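PDB 4OA3: protein BA42 from Bizionia argentinensis, which is of unknown function but binds calcium ions and consists of a stand-alone TPM domain. Local coordinates for residues 62-67 with 79-85. Where two conformers were deposited one is given. Residues are numbered along the deposited sequence.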
loop_
_atom_site.group_PDB
_atom_site.type_symbol
_atom_site.label_atom_id
_atom_site.label_comp_id
_atom_site.label_asym_id
_atom_site.label_seq_id
_atom_site.Cartn_x
_atom_site.Cartn_y
_atom_site.Cartn_z
ATOM N N LEU A 62 -9.468 -12.246 5.459
ATOM C CA LEU A 62 -8.266 -13.070 5.244
ATOM C C LEU A 62 -6.972 -12.468 5.767
ATOM O O LEU A 62 -5.901 -13.004 5.485
ATOM C CB LEU A 62 -8.116 -13.407 3.754
ATOM C CG LEU A 62 -9.283 -14.130 3.131
ATOM C CD1 LEU A 62 -9.034 -14.389 1.653
ATOM C CD2 LEU A 62 -9.559 -15.463 3.853
ATOM N N GLN A 63 -7.047 -11.378 6.575
ATOM C CA GLN A 63 -5.851 -10.760 7.153
ATOM C C GLN A 63 -4.865 -10.436 6.043
ATOM O O GLN A 63 -3.663 -10.691 6.145
ATOM C CB GLN A 63 -5.238 -11.653 8.245
ATOM C CG GLN A 63 -6.270 -12.081 9.278
ATOM C CD GLN A 63 -5.618 -12.754 10.457
ATOM O OE1 GLN A 63 -5.496 -13.977 10.498
ATOM N NE2 GLN A 63 -5.138 -11.975 11.413
ATOM N N ASN A 64 -5.412 -9.826 4.970
ATOM C CA ASN A 64 -4.651 -9.521 3.788
ATOM C C ASN A 64 -4.649 -8.053 3.372
ATOM O O ASN A 64 -4.593 -7.730 2.199
ATOM C CB ASN A 64 -5.031 -10.447 2.639
ATOM C CG ASN A 64 -6.471 -10.323 2.227
ATOM O OD1 ASN A 64 -7.262 -9.659 2.864
ATOM N ND2 ASN A 64 -6.817 -10.925 1.102
ATOM N N GLY A 65 -4.741 -7.181 4.363
ATOM C CA GLY A 65 -4.542 -5.757 4.126
ATOM C C GLY A 65 -3.063 -5.468 4.042
ATOM O O GLY A 65 -2.239 -6.155 4.669
ATOM N N VAL A 66 -2.688 -4.476 3.247
ATOM C CA VAL A 66 -1.305 -4.041 3.133
ATOM C C VAL A 66 -1.301 -2.524 3.139
ATOM O O VAL A 66 -2.145 -1.902 2.495
ATOM C CB VAL A 66 -0.542 -4.626 1.910
ATOM C CG1 VAL A 66 -1.239 -4.289 0.599
ATOM C CG2 VAL A 66 0.913 -4.152 1.879
ATOM N N LEU A 67 -0.379 -1.944 3.921
ATOM C CA LEU A 67 -0.156 -0.521 4.012
ATOM C C LEU A 67 1.134 -0.179 3.286
ATOM O O LEU A 67 2.180 -0.783 3.552
ATOM C CB LEU A 67 -0.002 -0.090 5.488
ATOM C CG LEU A 67 0.303 1.386 5.718
ATOM C CD1 LEU A 67 -0.822 2.279 5.224
ATOM C CD2 LEU A 67 0.548 1.648 7.198
ATOM N N ILE A 79 6.454 -1.282 3.033
ATOM C CA ILE A 79 5.299 -2.041 2.628
ATOM C C ILE A 79 5.084 -2.992 3.777
ATOM O O ILE A 79 5.979 -3.796 4.109
ATOM C CB ILE A 79 5.532 -2.773 1.310
ATOM C CG1 ILE A 79 5.793 -1.775 0.166
ATOM C CG2 ILE A 79 4.331 -3.653 0.996
ATOM C CD1 ILE A 79 6.611 -2.409 -0.990
ATOM N N TYR A 80 3.945 -2.842 4.454
ATOM C CA TYR A 80 3.605 -3.655 5.610
ATOM C C TYR A 80 2.339 -4.419 5.327
ATOM O O TYR A 80 1.270 -3.825 5.207
ATOM C CB TYR A 80 3.433 -2.738 6.836
ATOM C CG TYR A 80 3.134 -3.473 8.118
ATOM C CD1 TYR A 80 1.842 -3.875 8.430
ATOM C CD2 TYR A 80 4.157 -3.829 8.993
ATOM C CE1 TYR A 80 1.590 -4.715 9.507
ATOM C CE2 TYR A 80 3.902 -4.591 10.127
ATOM C CZ TYR A 80 2.613 -5.031 10.385
ATOM O OH TYR A 80 2.339 -5.816 11.483
ATOM N N GLY A 81 2.455 -5.727 5.226
ATOM C CA GLY A 81 1.330 -6.612 5.016
ATOM C C GLY A 81 0.927 -7.295 6.315
ATOM O O GLY A 81 1.760 -7.511 7.207
ATOM N N ASP A 82 -0.352 -7.656 6.414
ATOM C CA ASP A 82 -0.912 -8.327 7.588
ATOM C C ASP A 82 -0.501 -9.804 7.608
ATOM O O ASP A 82 0.084 -10.314 6.645
ATOM C CB ASP A 82 -2.424 -8.156 7.641
ATOM C CG ASP A 82 -3.058 -8.287 9.016
ATOM O OD1 ASP A 82 -2.301 -8.519 10.011
ATOM O OD2 ASP A 82 -4.292 -8.218 9.100
ATOM N N LYS A 83 -0.810 -10.475 8.722
ATOM C CA LYS A 83 -0.405 -11.853 8.969
ATOM C C LYS A 83 -0.812 -12.851 7.905
ATOM O O LYS A 83 -0.058 -13.784 7.645
ATOM C CB LYS A 83 -0.908 -12.326 10.338
ATOM C CG LYS A 83 -0.282 -13.645 10.773
ATOM C CD LYS A 83 -0.658 -14.007 12.196
ATOM C CE LYS A 83 -0.168 -15.391 12.586
ATOM N NZ LYS A 83 -1.301 -16.311 12.880
ATOM N N GLY A 84 -1.982 -12.679 7.303
ATOM C CA GLY A 84 -2.456 -13.585 6.264
ATOM C C GLY A 84 -1.503 -13.634 5.097
ATOM O O GLY A 84 -1.252 -14.699 4.512
ATOM N N ILE A 85 -0.916 -12.485 4.754
ATOM C CA ILE A 85 0.073 -12.410 3.704
ATOM C C ILE A 85 1.366 -13.059 4.162
ATOM O O ILE A 85 1.927 -13.912 3.477
ATOM C CB ILE A 85 0.293 -10.924 3.282
ATOM C CG1 ILE A 85 -1.001 -10.393 2.614
ATOM C CG2 ILE A 85 1.496 -10.796 2.319
ATOM C CD1 ILE A 85 -1.149 -8.886 2.601
HETATM O O HOH W 1 -5.954 -9.298 10.852
HETATM O O HOH W 2 -5.777 -7.173 7.110
#
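Residues 62-67 and 79-85 meet at the open end of the antiparallel beta hairpin 65-71/76-81, within the alpha/beta fold of the TPM domain, and the pairing carries on past the strands to the start of helix 83-86. Backbone hydrogen bonds set the register. Leu67 and Tyr80 form a hydrogen-bonded pair, Leu67 N to Tyr80 O at 2.8 Å and Tyr80 N to Leu67 O at 2.9 Å; Val66 faces Gly81 in the following non-hydrogen-bonded pair, and Asp82 N then reaches Gly65 O at 3.0 Å. Beyond this the chain of 79-85 turns into the helix, whose Gly84 N makes a weak bond to Gln63 O (2.8 Å, 123° at the hydrogen). Glycine suits this position, since a CB on Gly84 would clash with the carbonyl oxygens of Leu62 and Gln63.

Apolar contacts lie on the face bearing Val66, where its CG2 meets Ile79 CG2 at 3.6 Å and Ile85 CD1 comes within 4.4 Å of Val66 CB. Leu125 of helix 110-128 covers Val66 and Ile85, whereas Leu67 and Tyr80 face helix 44-54. Strand 65-71 also pairs with strand 31-37, whose Glu31 binds calcium.

Asp82 OD1 accepts a hydrogen bond from Lys83 N (2.8 Å) within its own segment; Asp82 OD2 reaches 62-67 through two waters, which donate to it at 2.6 and 2.7 Å and in turn accept from Gln63 NE2 and Gly65 N, both at 2.9 Å.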